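Local coordinates for protein Non-ribosomal peptide synthetase (Methanobrevibacter ruminantium, PDB 6VTJ) that probably releases a carrier-bound peptide by NAD(P)H-dependent reduction of its thioester, through a reductase domain joined to a peptide carrier protein domain, at residues I256-V261 and N290-S295. Sequence-based numbering, arbitrary orientation.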
ATOM      1  N   ILE A 256      -8.855  -5.705  -3.495  1.00 26.83           N
ATOM      2  CA  ILE A 256      -8.017  -5.488  -2.325  1.00 25.48           C
ATOM      3  C   ILE A 256      -7.711  -4.005  -2.258  1.00 26.72           C
ATOM      4  O   ILE A 256      -7.214  -3.426  -3.225  1.00 25.74           O
ATOM      5  CB  ILE A 256      -6.725  -6.312  -2.383  1.00 23.95           C
ATOM      6  CG1 ILE A 256      -7.038  -7.785  -2.692  1.00 25.44           C
ATOM      7  CG2 ILE A 256      -5.915  -6.092  -1.103  1.00 22.87           C
ATOM      8  CD1 ILE A 256      -8.094  -8.438  -1.733  1.00 24.64           C
ATOM      9  N   SER A 257      -8.028  -3.387  -1.124  1.00 30.22           N
ATOM     10  CA  SER A 257      -7.881  -1.946  -0.984  1.00 27.20           C
ATOM     11  C   SER A 257      -6.963  -1.640   0.194  1.00 26.36           C
ATOM     12  O   SER A 257      -6.230  -2.518   0.661  1.00 26.63           O
ATOM     13  CB  SER A 257      -9.253  -1.287  -0.797  1.00 27.73           C
ATOM     14  OG  SER A 257      -9.194   0.128  -0.995  1.00 26.68           O
ATOM     15  N   THR A 258      -6.969  -0.402   0.667  1.00 23.91           N
ATOM     16  CA  THR A 258      -6.120  -0.005   1.774  1.00 27.36           C
ATOM     17  C   THR A 258      -6.968   0.692   2.826  1.00 28.04           C
ATOM     18  O   THR A 258      -7.905   1.429   2.499  1.00 30.03           O
ATOM     19  CB  THR A 258      -4.952   0.927   1.316  1.00 23.94           C
ATOM     20  OG1 THR A 258      -4.267   1.431   2.464  1.00 23.87           O
ATOM     21  CG2 THR A 258      -5.464   2.127   0.503  1.00 31.24           C
ATOM     22  N   ILE A 259      -6.647   0.432   4.092  1.00 24.32           N
ATOM     23  CA  ILE A 259      -7.267   1.159   5.187  1.00 26.66           C
ATOM     24  C   ILE A 259      -6.963   2.647   5.108  1.00 28.61           C
ATOM     25  O   ILE A 259      -7.681   3.459   5.702  1.00 31.19           O
ATOM     26  CB  ILE A 259      -6.797   0.570   6.538  1.00 24.02           C
ATOM     27  CG1 ILE A 259      -7.779   0.921   7.662  1.00 23.40           C
ATOM     28  CG2 ILE A 259      -5.359   1.042   6.871  1.00 24.37           C
ATOM     29  CD1 ILE A 259      -9.187   0.402   7.417  1.00 26.19           C
ATOM     30  N   SER A 260      -5.907   3.034   4.389  1.00 28.25           N
ATOM     31  CA  SER A 260      -5.511   4.435   4.322  1.00 28.60           C
ATOM     32  C   SER A 260      -6.504   5.313   3.569  1.00 32.62           C
ATOM     33  O   SER A 260      -6.303   6.531   3.551  1.00 26.27           O
ATOM     34  CB  SER A 260      -4.140   4.576   3.656  1.00 27.55           C
ATOM     35  OG  SER A 260      -3.153   3.910   4.428  1.00 31.29           O
ATOM     36  N   VAL A 261      -7.549   4.749   2.946  1.00 29.88           N
ATOM     37  CA  VAL A 261      -8.533   5.626   2.319  1.00 26.51           C
ATOM     38  C   VAL A 261      -9.283   6.413   3.373  1.00 28.29           C
ATOM     39  O   VAL A 261      -9.731   7.526   3.100  1.00 26.88           O
ATOM     40  CB  VAL A 261      -9.517   4.884   1.387  1.00 29.68           C
ATOM     41  CG1 VAL A 261      -8.782   4.227   0.229  1.00 30.16           C
ATOM     42  CG2 VAL A 261     -10.367   3.893   2.158  1.00 29.30           C
ATOM     43  N   ASN A 290      -2.617  12.603  -1.520  1.00 32.26           N
ATOM     44  CA  ASN A 290      -1.617  11.603  -1.861  1.00 33.20           C
ATOM     45  C   ASN A 290      -2.100  10.726  -3.013  1.00 32.56           C
ATOM     46  O   ASN A 290      -3.257  10.297  -3.050  1.00 38.11           O
ATOM     47  CB  ASN A 290      -1.309  10.747  -0.642  1.00 31.09           C
ATOM     48  CG  ASN A 290      -0.336   9.656  -0.958  1.00 35.20           C
ATOM     49  OD1 ASN A 290      -0.718   8.580  -1.422  1.00 36.49           O
ATOM     50  ND2 ASN A 290       0.944   9.935  -0.757  1.00 38.80           N
ATOM     51  N   LYS A 291      -1.208  10.457  -3.965  1.00 32.05           N
ATOM     52  CA  LYS A 291      -1.631   9.813  -5.208  1.00 32.10           C
ATOM     53  C   LYS A 291      -2.048   8.357  -4.998  1.00 32.67           C
ATOM     54  O   LYS A 291      -2.951   7.862  -5.682  1.00 33.31           O
ATOM     55  CB  LYS A 291      -0.504   9.880  -6.228  1.00 36.90           C
ATOM     56  CG  LYS A 291      -0.593  11.016  -7.212  1.00 40.06           C
ATOM     57  CD  LYS A 291       0.212  10.652  -8.448  1.00 39.98           C
ATOM     58  CE  LYS A 291       1.227  11.733  -8.779  1.00 41.90           C
ATOM     59  NZ  LYS A 291       1.857  11.428 -10.094  1.00 46.85           N
ATOM     60  N   TYR A 292      -1.399   7.653  -4.079  1.00 31.47           N
ATOM     61  CA  TYR A 292      -1.718   6.247  -3.891  1.00 34.59           C
ATOM     62  C   TYR A 292      -3.051   6.095  -3.175  1.00 29.30           C
ATOM     63  O   TYR A 292      -3.915   5.315  -3.599  1.00 31.08           O
ATOM     64  CB  TYR A 292      -0.602   5.558  -3.118  1.00 28.66           C
ATOM     65  CG  TYR A 292      -1.015   4.203  -2.617  1.00 31.32           C
ATOM     66  CD1 TYR A 292      -1.138   3.142  -3.493  1.00 32.44           C
ATOM     67  CD2 TYR A 292      -1.304   3.989  -1.272  1.00 30.01           C
ATOM     68  CE1 TYR A 292      -1.523   1.897  -3.049  1.00 32.56           C
ATOM     69  CE2 TYR A 292      -1.692   2.757  -0.822  1.00 29.63           C
ATOM     70  CZ  TYR A 292      -1.800   1.714  -1.722  1.00 31.09           C
ATOM     71  OH  TYR A 292      -2.193   0.483  -1.301  1.00 33.88           O
ATOM     72  N   VAL A 293      -3.240   6.852  -2.096  1.00 27.38           N
ATOM     73  CA  VAL A 293      -4.521   6.846  -1.401  1.00 28.59           C
ATOM     74  C   VAL A 293      -5.638   7.276  -2.342  1.00 28.79           C
ATOM     75  O   VAL A 293      -6.736   6.696  -2.338  1.00 30.05           O
ATOM     76  CB  VAL A 293      -4.458   7.750  -0.159  1.00 30.01           C
ATOM     77  CG1 VAL A 293      -5.801   7.697   0.590  1.00 28.52           C
ATOM     78  CG2 VAL A 293      -3.304   7.331   0.738  1.00 32.23           C
ATOM     79  N   CYS A 294      -5.366   8.273  -3.186  1.00 25.71           N
ATOM     80  CA  CYS A 294      -6.386   8.767  -4.103  1.00 27.40           C
ATOM     81  C   CYS A 294      -6.775   7.709  -5.124  1.00 25.88           C
ATOM     82  O   CYS A 294      -7.967   7.496  -5.382  1.00 25.88           O
ATOM     83  CB  CYS A 294      -5.903  10.046  -4.798  1.00 28.50           C
ATOM     84  SG  CYS A 294      -7.053  10.655  -6.038  1.00 36.43           S
ATOM     85  N   SER A 295      -5.787   7.069  -5.759  1.00 30.77           N
ATOM     86  CA  SER A 295      -6.100   6.024  -6.732  1.00 26.59           C
ATOM     87  C   SER A 295      -6.878   4.871  -6.090  1.00 27.91           C
ATOM     88  O   SER A 295      -7.815   4.333  -6.695  1.00 25.88           O
ATOM     89  CB  SER A 295      -4.820   5.506  -7.406  1.00 28.11           C
ATOM     90  OG  SER A 295      -3.938   4.830  -6.502  1.00 28.02           O
TER
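Thr258 and Tyr292 meet in the Rossmann-type reductase domain, where Tyr292 and Lys296 have the spacing of the YxxxK motif and, with Thr258, match the Thr-Tyr-Lys triad of extended short-chain dehydrogenases/reductases; a catalytic role is inferred from that family pattern. Thr258 ends strand 252-258, and Tyr292 lies in the first turn of helix 291-308. The side chains approach from opposite directions: Tyr292 OH is 3.8 Å from Thr258 CB, while Thr258 CG2 meets the ring obliquely, 4.0 Å from CE2. The two hydroxyl oxygens, Thr258 OG1 and Tyr292 OH, are 4.4 Å apart, too far for a direct bond. With chi1 at 172°, Thr258 OG1 lies opposite its own backbone N and accepts from Ser260 N at 3.0 Å, forming an ST turn. The tyrosine side chain comes within about 6 Å of the bound 4'-phosphopantetheine, so the contact lies near the arm that carries substrate. Lys296 touches Thr258, and its NZ bonds to Ile256 O, tying the helix to the strand. Asn290 N-caps this helix: its OD1 receives Val293 N on a lone pair in the carbonyl plane (N-H...O 168°) and Tyr292 N more weakly. Val293 fills the junction with the 3-10 turn 259-261, its CG1 standing 3.8 Å from Val261 CA and 3.2 Å from Ser260 O.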